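Local coordinates for ribonuclease H (Uncultured organism, PDB 4IBN), which probably cleaves the RNA strand of RNA-DNA hybrids endonucleolytically, using magnesium and leaving 5'-phosphomonoester ends, at residues Val19-Glu23 / His152-Glu156; Ser97-Val101 / Glu142-Val146; Met104-His109 / Ser208-Pro212. One frame throughout, in Å; residues are numbered along the deposited sequence.

Interaction 1. Residues Val19-Glu23 / His152-Glu156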
# COMPACT_ATOMS: atom_id res chain seq x y z
N VAL A 19 0.10 -6.54 -4.44
CA VAL A 19 0.03 -5.96 -3.14
C VAL A 19 -1.34 -5.34 -2.91
O VAL A 19 -1.85 -4.77 -3.79
CB VAL A 19 1.08 -4.87 -3.04
CG1 VAL A 19 0.89 -4.07 -1.82
CG2 VAL A 19 2.45 -5.50 -3.07
N TYR A 20 -1.91 -5.57 -1.74
CA TYR A 20 -3.21 -5.07 -1.40
C TYR A 20 -3.08 -4.33 -0.10
O TYR A 20 -2.75 -4.91 0.86
CB TYR A 20 -4.24 -6.22 -1.25
CG TYR A 20 -4.40 -7.02 -2.51
CD1 TYR A 20 -5.31 -6.67 -3.43
CD2 TYR A 20 -3.60 -8.10 -2.76
CE1 TYR A 20 -5.44 -7.36 -4.57
CE2 TYR A 20 -3.73 -8.79 -3.89
CZ TYR A 20 -4.65 -8.41 -4.81
OH TYR A 20 -4.84 -9.06 -5.98
N ALA A 21 -3.40 -3.05 -0.12
CA ALA A 21 -3.15 -2.18 1.01
C ALA A 21 -4.40 -1.47 1.48
O ALA A 21 -5.27 -1.26 0.71
CB ALA A 21 -2.12 -1.19 0.64
N ASP A 22 -4.47 -1.18 2.77
CA ASP A 22 -5.56 -0.40 3.35
C ASP A 22 -5.09 0.34 4.56
O ASP A 22 -4.06 0.11 5.03
CB ASP A 22 -6.79 -1.23 3.71
CG ASP A 22 -7.99 -0.36 3.99
OD1 ASP A 22 -8.29 0.48 3.22
OD2 ASP A 22 -8.59 -0.45 5.04
N GLU A 23 -5.90 1.29 4.99
CA GLU A 23 -5.59 2.04 6.18
C GLU A 23 -6.85 2.29 6.97
O GLU A 23 -7.89 2.27 6.41
CB GLU A 23 -4.95 3.36 5.83
CG GLU A 23 -5.79 4.30 4.98
CD GLU A 23 -6.11 3.70 3.62
OE1 GLU A 23 -5.18 3.28 2.95
OE2 GLU A 23 -7.27 3.63 3.23
N HIS A 152 -14.16 -7.22 -1.82
CA HIS A 152 -12.91 -7.64 -2.43
C HIS A 152 -12.13 -8.27 -1.30
O HIS A 152 -11.74 -7.61 -0.42
CB HIS A 152 -12.18 -6.42 -2.96
CG HIS A 152 -10.92 -6.71 -3.71
ND1 HIS A 152 -9.81 -7.25 -3.12
CD2 HIS A 152 -10.57 -6.45 -4.99
CE1 HIS A 152 -8.85 -7.36 -4.02
NE2 HIS A 152 -9.28 -6.87 -5.15
N ALA A 153 -11.88 -9.58 -1.35
CA ALA A 153 -11.37 -10.27 -0.21
C ALA A 153 -10.03 -9.81 0.28
O ALA A 153 -9.86 -9.60 1.42
CB ALA A 153 -11.30 -11.74 -0.48
N GLN A 154 -9.09 -9.66 -0.61
CA GLN A 154 -7.80 -9.22 -0.19
C GLN A 154 -7.82 -7.81 0.40
O GLN A 154 -7.08 -7.52 1.27
CB GLN A 154 -6.78 -9.33 -1.31
CG GLN A 154 -6.46 -10.73 -1.71
CD GLN A 154 -7.11 -11.12 -3.01
OE1 GLN A 154 -8.20 -10.75 -3.27
NE2 GLN A 154 -6.39 -11.84 -3.81
N ASN A 155 -8.63 -6.94 -0.17
CA ASN A 155 -8.77 -5.61 0.35
C ASN A 155 -9.37 -5.62 1.74
O ASN A 155 -8.93 -4.92 2.57
CB ASN A 155 -9.60 -4.73 -0.54
CG ASN A 155 -10.00 -3.43 0.12
OD1 ASN A 155 -9.25 -2.51 0.12
ND2 ASN A 155 -11.18 -3.40 0.68
N GLU A 156 -10.36 -6.44 1.95
CA GLU A 156 -10.97 -6.57 3.25
C GLU A 156 -10.03 -7.15 4.27
O GLU A 156 -10.14 -6.82 5.39
CB GLU A 156 -12.36 -7.23 3.23
CG GLU A 156 -13.33 -6.58 2.27
CD GLU A 156 -14.76 -6.41 2.80
OE1 GLU A 156 -14.95 -6.46 4.00
OE2 GLU A 156 -15.70 -6.28 2.02
O HOH W 1 -6.59 -3.18 -0.98

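Interaction 2. Residues Ser97-Val101 / Glu142-Val146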
# COMPACT_ATOMS: atom_id res chain seq x y z
N SER A 97 -7.60 3.61 -1.43
CA SER A 97 -7.31 4.99 -1.35
C SER A 97 -7.05 5.63 -2.70
O SER A 97 -6.04 5.45 -3.27
CB SER A 97 -6.09 5.20 -0.47
OG SER A 97 -5.68 6.52 -0.44
N ARG A 98 -8.01 6.42 -3.16
CA ARG A 98 -7.82 7.22 -4.33
C ARG A 98 -6.78 8.27 -4.08
O ARG A 98 -6.13 8.71 -4.95
CB ARG A 98 -9.12 7.79 -4.85
CG ARG A 98 -9.83 6.82 -5.70
CD ARG A 98 -10.58 7.43 -6.81
NE ARG A 98 -9.77 7.72 -7.96
CZ ARG A 98 -9.86 7.09 -9.11
NH1 ARG A 98 -10.72 6.11 -9.28
NH2 ARG A 98 -9.08 7.45 -10.11
N TYR A 99 -6.59 8.62 -2.84
CA TYR A 99 -5.58 9.59 -2.54
C TYR A 99 -4.25 9.04 -3.06
O TYR A 99 -3.56 9.73 -3.71
CB TYR A 99 -5.49 9.78 -1.01
CG TYR A 99 -4.56 10.84 -0.47
CD1 TYR A 99 -4.77 12.16 -0.70
CD2 TYR A 99 -3.47 10.51 0.28
CE1 TYR A 99 -3.92 13.12 -0.21
CE2 TYR A 99 -2.65 11.46 0.79
CZ TYR A 99 -2.87 12.77 0.54
OH TYR A 99 -2.05 13.74 1.03
N ILE A 100 -3.94 7.79 -2.78
CA ILE A 100 -2.72 7.17 -3.26
C ILE A 100 -2.70 6.96 -4.78
O ILE A 100 -1.77 7.29 -5.40
CB ILE A 100 -2.48 5.79 -2.62
CG1 ILE A 100 -2.28 5.92 -1.12
CG2 ILE A 100 -1.33 5.09 -3.25
CD1 ILE A 100 -1.29 6.89 -0.72
N VAL A 101 -3.77 6.42 -5.32
CA VAL A 101 -3.77 6.12 -6.72
C VAL A 101 -3.67 7.36 -7.61
O VAL A 101 -2.93 7.40 -8.55
CB VAL A 101 -5.03 5.32 -7.14
CG1 VAL A 101 -5.07 5.08 -8.56
CG2 VAL A 101 -5.08 4.06 -6.43
N GLU A 142 1.92 -0.74 -11.10
CA GLU A 142 0.64 -0.46 -11.67
C GLU A 142 -0.25 -0.16 -10.50
O GLU A 142 -0.42 -0.96 -9.67
CB GLU A 142 0.08 -1.65 -12.45
CG GLU A 142 -1.34 -1.46 -12.88
CD GLU A 142 -1.93 -2.56 -13.73
OE1 GLU A 142 -1.23 -3.46 -14.13
OE2 GLU A 142 -3.11 -2.48 -13.99
N TRP A 143 -0.79 1.04 -10.48
CA TRP A 143 -1.60 1.49 -9.37
C TRP A 143 -3.08 1.23 -9.66
O TRP A 143 -3.53 1.63 -10.69
CB TRP A 143 -1.36 3.00 -9.12
CG TRP A 143 0.08 3.36 -8.85
CD1 TRP A 143 0.96 3.86 -9.70
CD2 TRP A 143 0.76 3.24 -7.61
NE1 TRP A 143 2.17 4.04 -9.11
CE2 TRP A 143 2.06 3.66 -7.81
CE3 TRP A 143 0.39 2.82 -6.36
CZ2 TRP A 143 2.99 3.65 -6.80
CZ3 TRP A 143 1.29 2.83 -5.37
CH2 TRP A 143 2.58 3.22 -5.58
N ARG A 144 -3.79 0.54 -8.78
CA ARG A 144 -5.19 0.20 -9.00
C ARG A 144 -6.04 0.59 -7.81
O ARG A 144 -5.61 0.40 -6.74
CB ARG A 144 -5.34 -1.31 -9.17
CG ARG A 144 -4.70 -1.88 -10.41
CD ARG A 144 -5.18 -3.26 -10.68
NE ARG A 144 -4.51 -3.91 -11.79
CZ ARG A 144 -4.53 -5.21 -12.00
NH1 ARG A 144 -5.18 -5.99 -11.20
NH2 ARG A 144 -3.89 -5.72 -13.01
N TRP A 145 -7.24 1.12 -8.06
CA TRP A 145 -8.20 1.45 -7.03
C TRP A 145 -9.36 0.46 -7.02
O TRP A 145 -9.81 0.03 -8.04
CB TRP A 145 -8.77 2.86 -7.26
CG TRP A 145 -9.82 3.26 -6.32
CD1 TRP A 145 -9.65 3.54 -5.06
CD2 TRP A 145 -11.19 3.42 -6.59
NE1 TRP A 145 -10.79 3.87 -4.48
CE2 TRP A 145 -11.78 3.80 -5.40
CE3 TRP A 145 -11.98 3.26 -7.70
CZ2 TRP A 145 -13.12 4.02 -5.29
CZ3 TRP A 145 -13.31 3.50 -7.59
CH2 TRP A 145 -13.86 3.87 -6.39
N VAL A 146 -9.82 0.12 -5.83
CA VAL A 146 -11.07 -0.57 -5.64
C VAL A 146 -11.83 0.07 -4.51
O VAL A 146 -11.24 0.65 -3.67
CB VAL A 146 -10.86 -2.05 -5.24
CG1 VAL A 146 -10.34 -2.86 -6.41
CG2 VAL A 146 -9.98 -2.15 -4.08

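Interaction 3. Residues Met104-His109 / Ser208-Pro212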
# COMPACT_ATOMS: atom_id res chain seq x y z
N MET A 104 -0.14 9.07 -6.97
CA MET A 104 0.95 8.43 -7.67
C MET A 104 0.90 8.53 -9.18
O MET A 104 1.89 8.42 -9.81
CB MET A 104 1.13 6.99 -7.26
CG MET A 104 1.48 6.87 -5.84
SD MET A 104 3.19 7.42 -5.58
CE MET A 104 3.52 6.82 -3.95
N THR A 105 -0.28 8.61 -9.72
CA THR A 105 -0.41 8.65 -11.15
C THR A 105 -0.49 10.03 -11.71
O THR A 105 -0.25 10.22 -12.87
CB THR A 105 -1.65 7.89 -11.66
OG1 THR A 105 -2.83 8.38 -11.07
CG2 THR A 105 -1.52 6.42 -11.40
N ARG A 106 -0.93 10.96 -10.89
CA ARG A 106 -1.09 12.34 -11.30
C ARG A 106 -0.46 13.38 -10.41
O ARG A 106 0.34 14.11 -10.82
CB ARG A 106 -2.56 12.68 -11.44
CG ARG A 106 -3.26 11.96 -12.48
CD ARG A 106 -4.73 12.33 -12.53
NE ARG A 106 -5.40 11.56 -13.55
CZ ARG A 106 -5.75 12.04 -14.72
NH1 ARG A 106 -5.54 13.31 -15.01
NH2 ARG A 106 -6.34 11.25 -15.59
N TRP A 107 -0.90 13.46 -9.18
CA TRP A 107 -0.55 14.60 -8.37
C TRP A 107 0.95 14.79 -8.09
O TRP A 107 1.38 15.88 -8.05
CB TRP A 107 -1.33 14.61 -7.07
CG TRP A 107 -2.78 14.39 -7.16
CD1 TRP A 107 -3.58 14.62 -8.19
CD2 TRP A 107 -3.60 13.91 -6.12
NE1 TRP A 107 -4.87 14.30 -7.88
CE2 TRP A 107 -4.89 13.86 -6.59
CE3 TRP A 107 -3.35 13.53 -4.83
CZ2 TRP A 107 -5.94 13.46 -5.80
CZ3 TRP A 107 -4.42 13.08 -4.05
CH2 TRP A 107 -5.68 13.07 -4.55
N VAL A 108 1.72 13.72 -7.92
CA VAL A 108 3.11 13.84 -7.59
C VAL A 108 3.81 14.56 -8.71
O VAL A 108 4.72 15.26 -8.52
CB VAL A 108 3.82 12.52 -7.34
CG1 VAL A 108 3.46 11.99 -6.03
CG2 VAL A 108 3.52 11.57 -8.39
N HIS A 109 3.34 14.31 -9.90
CA HIS A 109 3.89 14.98 -11.04
C HIS A 109 3.59 16.47 -10.96
O HIS A 109 4.40 17.25 -11.29
CB HIS A 109 3.36 14.37 -12.35
CG HIS A 109 3.71 12.92 -12.52
ND1 HIS A 109 4.99 12.48 -12.70
CD2 HIS A 109 2.94 11.82 -12.56
CE1 HIS A 109 5.00 11.18 -12.83
NE2 HIS A 109 3.76 10.75 -12.74
N SER A 208 2.66 2.19 -14.43
CA SER A 208 2.65 3.63 -14.59
C SER A 208 4.03 4.10 -14.89
O SER A 208 4.95 3.42 -14.68
CB SER A 208 2.23 4.30 -13.31
OG SER A 208 0.87 4.28 -13.18
N PRO A 209 4.14 5.33 -15.34
CA PRO A 209 5.44 5.89 -15.56
C PRO A 209 6.16 6.11 -14.27
O PRO A 209 5.59 6.24 -13.27
CB PRO A 209 5.14 7.25 -16.20
CG PRO A 209 3.79 7.48 -16.01
CD PRO A 209 3.10 6.20 -15.89
N ALA A 210 7.44 6.17 -14.40
CA ALA A 210 8.33 6.39 -13.32
C ALA A 210 8.07 7.75 -12.65
O ALA A 210 7.56 8.65 -13.25
CB ALA A 210 9.67 6.35 -13.82
N LEU A 211 8.28 7.79 -11.36
CA LEU A 211 7.99 8.96 -10.59
C LEU A 211 9.12 9.95 -10.70
O LEU A 211 10.24 9.58 -10.95
CB LEU A 211 7.71 8.60 -9.14
CG LEU A 211 6.62 7.58 -8.89
CD1 LEU A 211 6.56 7.10 -7.51
CD2 LEU A 211 5.31 8.08 -9.31
N PRO A 212 8.81 11.22 -10.48
CA PRO A 212 9.84 12.25 -10.43
C PRO A 212 10.85 11.96 -9.32
O PRO A 212 10.46 11.58 -8.27
CB PRO A 212 9.02 13.49 -10.11
CG PRO A 212 7.88 13.00 -9.30
CD PRO A 212 7.56 11.65 -9.87
O HOH W 2 3.16 7.82 -12.38

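Interaction 1. Residues Val19-Glu23 / His152-Glu156
The Tyr20 ring lies under the side chain of Gln154, whose CB sits 3.6 Å from the ring centroid and only 15° off the normal, a CH-pi contact over one ring face. His152 closes in beside it: Tyr20 CE1 is 3.5 Å from His152 CE1, the two rings meeting obliquely with planes at 50°. His152 also N-caps the helix that begins at Ala153, its ND1 accepting from Asn155 N at 3.2 Å, while its NE2 bonds to Glu197. Beyond the CH-pi contact, Gln154 NE2 hydrogen-bonds to Glu43 and to the backbone of Glu197. One residue further along the strand, water 1 bridges backbone and helix, lying 2.9 Å from Ala21 O and 3.0 Å from Asn155 OD1. Next comes Asp22, close to Asp96 and Asn159; together with Glu23 this grouping is consistent with the DEDN active-site motif of the enzyme. Strand 16-25 runs inside the sheet between strands 34-45 and 90-95; the start of helix 153-168 packs on the face that carries Tyr20, while Ala21 points the other way, toward helix 67-82.

Interaction 2. Residues Ser97-Val101 / Glu142-Val146
This is helix-on-sheet packing: the first turn of helix 98-113 rests on strand 140-145 at the edge of the sheet, held by apolar and CH-pi contacts. Val101 is central, with CG2 4.0 Å from Trp145 CB and 3.7 Å from Arg144 O, and CG1 4.3 Å from Trp143 CB. At the outer end, Arg98 CG stands 3.4 Å from the centroid of the Trp145 five-membered ring, over its face; the guanidinium pairs with Asp102, and the indole NE1 bonds to Asp96 O. In the RNase H fold, strands 90-95 and 140-145 are parallel neighbours, and the crossover linking them passes through helices 98-113 and 126-136, so the contact joins its first helix to its last strand. Ser97 N-caps that helix, OG accepting from Ile100 N at 3.2 Å. Ile100 CG2 meets Trp143 CZ3 at 4.1 Å. Arg144 points its CB away from the helix, and its NE forms a salt bridge to Glu142 OE2 at 3.0 Å.

Interaction 3. Residues Met104-His109 / Ser208-Pro212
Leu211 and His109 each bury about 59 Å² here, and Pro212 follows with 43 Å². Leu211 wedges its branches against the helix: CD2 lies 3.5 Å from Met104 O and 4.0 Å from Val108 CG2, while CD1 touches Met104 SD at 3.9 Å. His109 turns its ring edge to the extended chain, CE1 3.6 Å from Ala210 O, and its ND1 lies 3.9 Å from Pro212 CD. Pro212 in turn sets its ring beside the helix backbone, with CG 4.0 Å from Val108 O and CD 4.3 Å from Val108 CG2. The polar link is made by water 2, which donates to Met104 O at 2.9 Å and to Pro209 O at 3.0 Å and also hydrogen-bonds His109 NE2 at 3.0 Å. Met104 O lies in a wider, pi-type turn of the helix. At the other end Thr105 CG2 meets Ser208 OG at 3.7 Å. The irregular segment 208-212 thus lies along helix 98-113 as plain structural packing; Leu211 also reaches Val133 and Val136 of helix 126-136, and Ser208 joins strand 140-145 through a backbone hydrogen bond with Val141 and contact with Trp143.

Overall arrangement
The three contacts form a chain across the fold: interaction 2 lies about 11 Å from interaction 1 and about 12 Å from interaction 3, centre to centre, whereas 1 and 3 are about 22 Å apart and do not touch. In sequence the segments run 19-23, 97-101, 104-109, 142-146, 152-156 and 208-212, so interaction 2 falls within the span of interaction 1 and interaction 3 crosses both. Interactions 1 and 2 pack helices on opposite faces of one sheet and meet at His152 and Val146. Interaction 3 lays the C-terminal segment 208-212 along helix 98-113, which interaction 2 packs on the sheet, and both involve the Trp143 indole; interaction 1 lies beside the probable active site.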